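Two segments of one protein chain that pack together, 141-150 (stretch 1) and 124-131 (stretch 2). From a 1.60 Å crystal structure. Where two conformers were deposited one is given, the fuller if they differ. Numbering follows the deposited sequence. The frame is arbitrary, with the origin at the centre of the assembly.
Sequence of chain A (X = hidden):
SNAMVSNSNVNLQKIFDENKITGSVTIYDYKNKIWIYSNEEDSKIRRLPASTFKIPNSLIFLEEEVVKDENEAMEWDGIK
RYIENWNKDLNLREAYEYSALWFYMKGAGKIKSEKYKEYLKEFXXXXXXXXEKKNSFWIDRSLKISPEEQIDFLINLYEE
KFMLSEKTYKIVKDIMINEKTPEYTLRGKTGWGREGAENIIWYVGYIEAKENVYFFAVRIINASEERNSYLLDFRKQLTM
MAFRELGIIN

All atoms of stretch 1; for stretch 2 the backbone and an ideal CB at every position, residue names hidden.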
ATOM      1  N   ARG A 141       2.167  -7.949  13.040  0.50 11.39           N
ATOM      2  CA  ARG A 141       2.539  -9.210  12.384  0.50 11.08           C
ATOM      3  C   ARG A 141       1.414 -10.247  12.392  0.50 12.32           C
ATOM      4  O   ARG A 141       1.613 -11.372  11.879  0.50  8.86           O
ATOM      5  CB  ARG A 141       3.821  -9.810  12.994  0.50 18.02           C
ATOM      6  CG  ARG A 141       4.924  -8.764  13.181  0.50 20.73           C
ATOM      7  CD  ARG A 141       6.285  -9.343  13.540  0.50 26.05           C
ATOM      8  NE  ARG A 141       6.284 -10.117  14.780  0.50 31.24           N
ATOM      9  CZ  ARG A 141       6.214  -9.595  16.002  0.50 35.48           C
ATOM     10  NH1 ARG A 141       6.115  -8.281  16.174  0.50 30.01           N
ATOM     11  NH2 ARG A 141       6.231 -10.397  17.060  0.50 39.99           N
ATOM     12  N   SER A 142       0.229  -9.919  12.906  1.00 13.52           N
ATOM     13  CA  SER A 142      -0.897 -10.850  12.829  1.00  8.88           C
ATOM     14  C   SER A 142      -1.386 -10.899  11.395  1.00  8.26           C
ATOM     15  O   SER A 142      -1.283 -11.942  10.717  1.00 10.77           O
ATOM     16  CB  SER A 142      -2.011 -10.444  13.799  1.00  9.53           C
ATOM     17  OG  SER A 142      -2.545  -9.161  13.547  1.00 10.15           O
ATOM     18  N   LEU A 143      -1.919  -9.792  10.899  1.00  9.89           N
ATOM     19  CA  LEU A 143      -2.317  -9.675   9.502  1.00  9.25           C
ATOM     20  C   LEU A 143      -1.102  -9.680   8.580  1.00  9.05           C
ATOM     21  O   LEU A 143      -0.107  -8.989   8.816  1.00  9.27           O
ATOM     22  CB  LEU A 143      -3.126  -8.392   9.299  1.00  9.10           C
ATOM     23  CG  LEU A 143      -3.660  -8.128   7.885  1.00  8.73           C
ATOM     24  CD1 LEU A 143      -4.616  -9.231   7.444  1.00 12.42           C
ATOM     25  CD2 LEU A 143      -4.411  -6.810   7.821  1.00 11.47           C
ATOM     26  N   LYS A 144      -1.177 -10.474   7.524  1.00  7.89           N
ATOM     27  CA  LYS A 144      -0.092 -10.551   6.562  1.00  5.98           C
ATOM     28  C   LYS A 144      -0.693 -10.684   5.166  1.00  9.74           C
ATOM     29  O   LYS A 144      -1.763 -11.270   5.010  1.00  9.35           O
ATOM     30  CB  LYS A 144       0.843 -11.743   6.813  1.00  9.61           C
ATOM     31  CG  LYS A 144       1.569 -11.743   8.169  1.00 10.63           C
ATOM     32  CD  LYS A 144       2.587 -12.907   8.227  1.00 19.85           C
ATOM     33  CE  LYS A 144       3.200 -13.098   9.601  1.00 40.04           C
ATOM     34  NZ  LYS A 144       4.047 -11.953  10.005  1.00 58.05           N
ATOM     35  N   ILE A 145       0.024 -10.181   4.161  1.00  9.16           N
ATOM     36  CA  ILE A 145      -0.459 -10.171   2.780  1.00  8.76           C
ATOM     37  C   ILE A 145       0.720 -10.272   1.823  1.00  7.69           C
ATOM     38  O   ILE A 145       1.823  -9.823   2.116  1.00  8.11           O
ATOM     39  CB  ILE A 145      -1.312  -8.903   2.498  1.00  8.29           C
ATOM     40  CG1 ILE A 145      -1.943  -8.973   1.104  1.00  8.88           C
ATOM     41  CG2 ILE A 145      -0.486  -7.601   2.655  1.00  8.96           C
ATOM     42  CD1 ILE A 145      -3.056  -7.969   0.909  1.00 11.42           C
ATOM     43  N   SER A 146       0.498 -10.949   0.676  1.00  9.64           N
ATOM     44  CA  SER A 146       1.581 -11.077  -0.290  1.00 11.45           C
ATOM     45  C   SER A 146       1.514  -9.953  -1.310  1.00  9.44           C
ATOM     46  O   SER A 146       0.480  -9.295  -1.454  1.00  8.00           O
ATOM     47  CB  SER A 146       1.495 -12.406  -1.025  1.00 10.38           C
ATOM     48  OG  SER A 146       0.390 -12.410  -1.924  1.00 13.29           O
ATOM     49  N   PRO A 147       2.591  -9.740  -2.075  1.00  8.91           N
ATOM     50  CA  PRO A 147       2.517  -8.753  -3.179  1.00  9.67           C
ATOM     51  C   PRO A 147       1.444  -9.060  -4.223  1.00 10.16           C
ATOM     52  O   PRO A 147       0.729  -8.157  -4.662  1.00  8.72           O
ATOM     53  CB  PRO A 147       3.932  -8.809  -3.776  1.00 10.07           C
ATOM     54  CG  PRO A 147       4.806  -9.215  -2.610  1.00  9.71           C
ATOM     55  CD  PRO A 147       3.965 -10.237  -1.870  1.00  8.63           C
ATOM     56  N   GLU A 148       1.313 -10.308  -4.648  1.00  9.18           N
ATOM     57  CA  GLU A 148       0.202 -10.701  -5.519  1.00 10.39           C
ATOM     58  C   GLU A 148      -1.156 -10.307  -4.945  1.00 11.08           C
ATOM     59  O   GLU A 148      -2.012  -9.775  -5.661  1.00 11.38           O
ATOM     60  CB  GLU A 148       0.289 -12.208  -5.758  1.00 14.29           C
ATOM     61  CG  GLU A 148      -0.839 -12.848  -6.514  1.00 38.40           C
ATOM     62  CD  GLU A 148      -0.698 -14.371  -6.538  1.00 47.96           C
ATOM     63  OE1 GLU A 148       0.414 -14.866  -6.231  1.00 29.52           O
ATOM     64  OE2 GLU A 148      -1.691 -15.062  -6.857  1.00 61.66           O
ATOM     65  N   GLU A 149      -1.370 -10.540  -3.651  1.00 10.38           N
ATOM     66  CA  GLU A 149      -2.638 -10.215  -3.014  1.00  9.60           C
ATOM     67  C   GLU A 149      -2.850  -8.713  -2.881  1.00  9.16           C
ATOM     68  O   GLU A 149      -3.999  -8.241  -2.970  1.00 10.72           O
ATOM     69  CB  GLU A 149      -2.698 -10.879  -1.633  1.00  9.67           C
ATOM     70  CG  GLU A 149      -2.778 -12.378  -1.686  1.00  9.95           C
ATOM     71  CD  GLU A 149      -2.694 -13.030  -0.330  1.00 16.86           C
ATOM     72  OE1 GLU A 149      -1.878 -12.596   0.502  1.00 10.71           O
ATOM     73  OE2 GLU A 149      -3.459 -13.986  -0.098  1.00 18.23           O
ATOM     74  N   GLN A 150      -1.776  -7.948  -2.669  1.00 10.44           N
ATOM     75  CA  GLN A 150      -1.908  -6.494  -2.702  1.00  8.99           C
ATOM     76  C   GLN A 150      -2.440  -6.048  -4.052  1.00  8.66           C
ATOM     77  O   GLN A 150      -3.366  -5.240  -4.139  1.00  8.91           O
ATOM     78  CB  GLN A 150      -0.567  -5.801  -2.445  1.00  9.61           C
ATOM     79  CG  GLN A 150      -0.032  -5.921  -1.045  1.00  9.06           C
ATOM     80  CD  GLN A 150      -0.375  -4.748  -0.164  1.00  9.97           C
ATOM     81  OE1 GLN A 150      -1.342  -4.010  -0.391  1.00 10.32           O
ATOM     82  NE2 GLN A 150       0.423  -4.578   0.883  1.00 10.57           N
ATOM     83  N   UNK A 124     -10.451  -9.766   0.256  1.00 12.46           N
ATOM     84  CA  UNK A 124      -9.501 -10.867   0.068  1.00 10.74           C
ATOM     85  C   UNK A 124      -8.110 -10.458   0.561  1.00 11.88           C
ATOM     86  O   UNK A 124      -7.101 -10.599  -0.126  1.00 10.95           O
ATOM     87  CB  UNK A 124      -9.443 -11.282  -1.403  1.00 10.74           C
ATOM     88  N   UNK A 125      -8.067  -9.922   1.774  1.00  9.86           N
ATOM     89  CA  UNK A 125      -6.885  -9.194   2.222  1.00  7.74           C
ATOM     90  C   UNK A 125      -5.983 -10.146   2.983  1.00  8.83           C
ATOM     91  O   UNK A 125      -5.971 -10.206   4.216  1.00 11.33           O
ATOM     92  CB  UNK A 125      -7.267  -7.994   3.091  1.00  7.74           C
ATOM     93  N   UNK A 126      -5.182 -10.886   2.216  1.00 10.81           N
ATOM     94  CA  UNK A 126      -4.137 -11.707   2.807  1.00 11.36           C
ATOM     95  C   UNK A 126      -4.700 -12.820   3.664  1.00 10.78           C
ATOM     96  O   UNK A 126      -5.701 -13.462   3.320  1.00 11.51           O
ATOM     97  CB  UNK A 126      -3.194 -10.839   3.643  1.00 11.36           C
ATOM     98  N   UNK A 127      -4.051 -13.067   4.813  1.00  9.82           N
ATOM     99  CA  UNK A 127      -4.538 -14.115   5.701  1.00 11.88           C
ATOM    100  C   UNK A 127      -5.778 -13.706   6.499  1.00 10.38           C
ATOM    101  O   UNK A 127      -6.367 -14.550   7.182  1.00 13.22           O
ATOM    102  CB  UNK A 127      -3.424 -14.524   6.666  1.00 11.88           C
ATOM    103  N   UNK A 128      -6.196 -12.443   6.396  1.00 12.33           N
ATOM    104  CA  UNK A 128      -7.420 -11.933   7.015  1.00 13.66           C
ATOM    105  C   UNK A 128      -7.429 -12.095   8.528  1.00  9.26           C
ATOM    106  O   UNK A 128      -8.501 -12.145   9.128  1.00 15.57           O
ATOM    107  CB  UNK A 128      -8.638 -12.643   6.421  1.00 13.66           C
ATOM    108  N   UNK A 129      -6.251 -12.113   9.155  1.00  9.38           N
ATOM    109  CA  UNK A 129      -6.133 -12.268  10.610  1.00 11.68           C
ATOM    110  C   UNK A 129      -6.183 -10.909  11.312  1.00 18.58           C
ATOM    111  O   UNK A 129      -5.440  -9.988  10.959  1.00 16.15           O
ATOM    112  CB  UNK A 129      -4.834 -12.994  10.965  1.00 11.68           C
ATOM    113  N   UNK A 130      -7.024 -10.809  12.340  1.00 16.15           N
ATOM    114  CA  UNK A 130      -7.069  -9.682  13.280  1.00 12.67           C
ATOM    115  C   UNK A 130      -6.738 -10.231  14.663  1.00 18.73           C
ATOM    116  O   UNK A 130      -7.475 -11.075  15.182  1.00 25.46           O
ATOM    117  CB  UNK A 130      -8.433  -8.988  13.270  1.00 12.67           C
ATOM    118  N   UNK A 131      -5.632  -9.760  15.254  1.00 16.08           N
ATOM    119  CA  UNK A 131      -5.237 -10.128  16.610  1.00 13.04           C
ATOM    120  C   UNK A 131      -6.182  -9.490  17.630  1.00 12.08           C
ATOM    121  O   UNK A 131      -7.188  -8.866  17.294  1.00 18.67           O
ATOM    122  CB  UNK A 131      -3.792  -9.704  16.882  1.00 13.04           C
TER

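Position 124 has positive phi (50°) and psi near 49°, a left-handed conformation that glycine and asparagine adopt most readily. Nothing of stretch 1 lies within 5.5 Å of its ideal CB, so size is not limited from this side. The residue is Asn124, the first residue to leave the helix, in a Schellman motif; its side chain leads away, while its O accepts from a water that also donates to Glu149 O.

At position 125 the CA-to-CB bond points away from stretch 1, yet Ile145 CD1 is 4.7 Å and Leu143 CD1 5.2 Å from the ideal CB. A long apolar or aromatic side chain that bends back could use these methyl groups; a short one would leave them uncovered. Tyr125 does so with chi1 at -159° (t). Ile145 CD1 sits over one face of its ring, 3.6 Å from the centroid and 5° off the normal, a CH-pi contact, and Leu143 CD2 approaches Tyr125 CE2 at 3.8 Å. Beyond the ring, Tyr125 OH lies 3.9 Å from Gln150 OE1, too far for a direct bond; a water accepts from Tyr125 OH and donates to Gln150 OE1, both at 2.7 Å.

Position 126 is the most restrictive. Its phi/psi of 65/-140° favours glycine, and the ideal CB would lie 2.0 Å from Lys144 O and 2.9 Å from Ile145 CB, both clashes. Only glycine fits here, and the residue is Gly126. Without a side chain, Gly126 CA reaches 3.3 Å from Lys144 O in a CA-H...O contact and 3.3 Å from Glu149 OE1, and the backbone can enter the type II' turn that runs from 125 to 128.

Position 127 points sideways, with its ideal CB 4.0 Å from Lys144 O and 5.3 Å from Ser142 O. Its own N already donates to Lys144 O (2.9 Å). Stretch 1 also offers the N of Lys144 and the O of Ser142, so a short polar side chain with both a donor and an acceptor would suit, asparagine above all; aspartate could accept from Lys144 N but would set its second oxygen against Ser142 O, and serine is too short to reach Ser142 O. Asn127 meets both: Asn127 OD1 accepts from Lys144 N and Asn127 ND2 donates to Ser142 O, each at 3.0 Å. Asn127 OD1 also accepts from the backbone N of 129, bracing its own loop.

Position 128 points away with positive phi (59°), which suits glycine, asparagine or another polar residue; Gln128 has its side chain no closer than 5.4 Å to stretch 1.

At position 129 CB points toward stretch 1, 3.7 Å from Ser142 O, and many medium-sized side chains would fit. Ile129 places CG2 4.1 Å from Ser142 CB, while the end of its side chain leads away.

Position 130 points away and is little constrained by stretch 1; it is Val130.

Position 131 faces Ser142 OG, 3.6 Å from its ideal CB, favouring a small or polar residue. Ser131 keeps that CB contact, and its OG bonds to a residue elsewhere in the structure.

Stretch 2, residues 124-131: NYGNQIVS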
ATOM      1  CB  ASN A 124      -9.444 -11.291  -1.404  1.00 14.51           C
ATOM      2  CG  ASN A 124     -10.807 -11.509  -1.992  1.00 28.47           C
ATOM      3  OD1 ASN A 124     -11.507 -12.444  -1.603  1.00 26.40           O
ATOM      4  ND2 ASN A 124     -11.202 -10.644  -2.929  1.00 29.98           N
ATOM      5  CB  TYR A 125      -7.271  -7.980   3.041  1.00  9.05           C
ATOM      6  CG  TYR A 125      -6.145  -6.948   3.087  1.00  6.29           C
ATOM      7  CD1 TYR A 125      -6.023  -5.976   2.090  1.00  7.34           C
ATOM      8  CD2 TYR A 125      -5.170  -6.999   4.060  1.00  9.51           C
ATOM      9  CE1 TYR A 125      -4.989  -5.044   2.107  1.00  9.59           C
ATOM     10  CE2 TYR A 125      -4.118  -6.070   4.089  1.00 11.56           C
ATOM     11  CZ  TYR A 125      -4.046  -5.088   3.113  1.00 13.10           C
ATOM     12  OH  TYR A 125      -3.009  -4.190   3.122  1.00 11.34           O
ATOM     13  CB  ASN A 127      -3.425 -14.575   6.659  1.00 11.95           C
ATOM     14  CG  ASN A 127      -2.934 -13.473   7.585  1.00  8.95           C
ATOM     15  OD1 ASN A 127      -3.488 -12.374   7.628  1.00 12.91           O
ATOM     16  ND2 ASN A 127      -1.876 -13.782   8.360  1.00  9.94           N
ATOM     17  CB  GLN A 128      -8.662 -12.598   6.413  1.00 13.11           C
ATOM     18  CG  GLN A 128      -8.774 -12.382   4.907  1.00 14.10           C
ATOM     19  CD  GLN A 128     -10.017 -13.000   4.298  1.00 14.56           C
ATOM     20  OE1 GLN A 128     -11.040 -13.134   4.961  1.00 15.51           O
ATOM     21  NE2 GLN A 128      -9.926 -13.400   3.026  1.00 14.59           N
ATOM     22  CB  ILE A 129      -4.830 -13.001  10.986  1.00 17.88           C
ATOM     23  CG1 ILE A 129      -4.673 -14.346  10.277  1.00 25.70           C
ATOM     24  CG2 ILE A 129      -4.746 -13.186  12.521  1.00 21.01           C
ATOM     25  CD1 ILE A 129      -5.692 -15.355  10.595  1.00 32.81           C
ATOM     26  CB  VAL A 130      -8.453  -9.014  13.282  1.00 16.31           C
ATOM     27  CG1 VAL A 130      -8.539  -7.882  14.283  1.00 25.46           C
ATOM     28  CG2 VAL A 130      -8.813  -8.516  11.865  1.00 19.59           C
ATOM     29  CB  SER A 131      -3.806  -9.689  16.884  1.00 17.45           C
ATOM     30  OG  SER A 131      -3.761  -8.273  16.856  1.00 17.92           O
TER
HETATM   31  O   HOH W   1      -6.432  -9.711  -2.608  1.00 12.58           O
HETATM   32  O   HOH W   2      -2.976  -2.454   1.099  1.00  9.98           O
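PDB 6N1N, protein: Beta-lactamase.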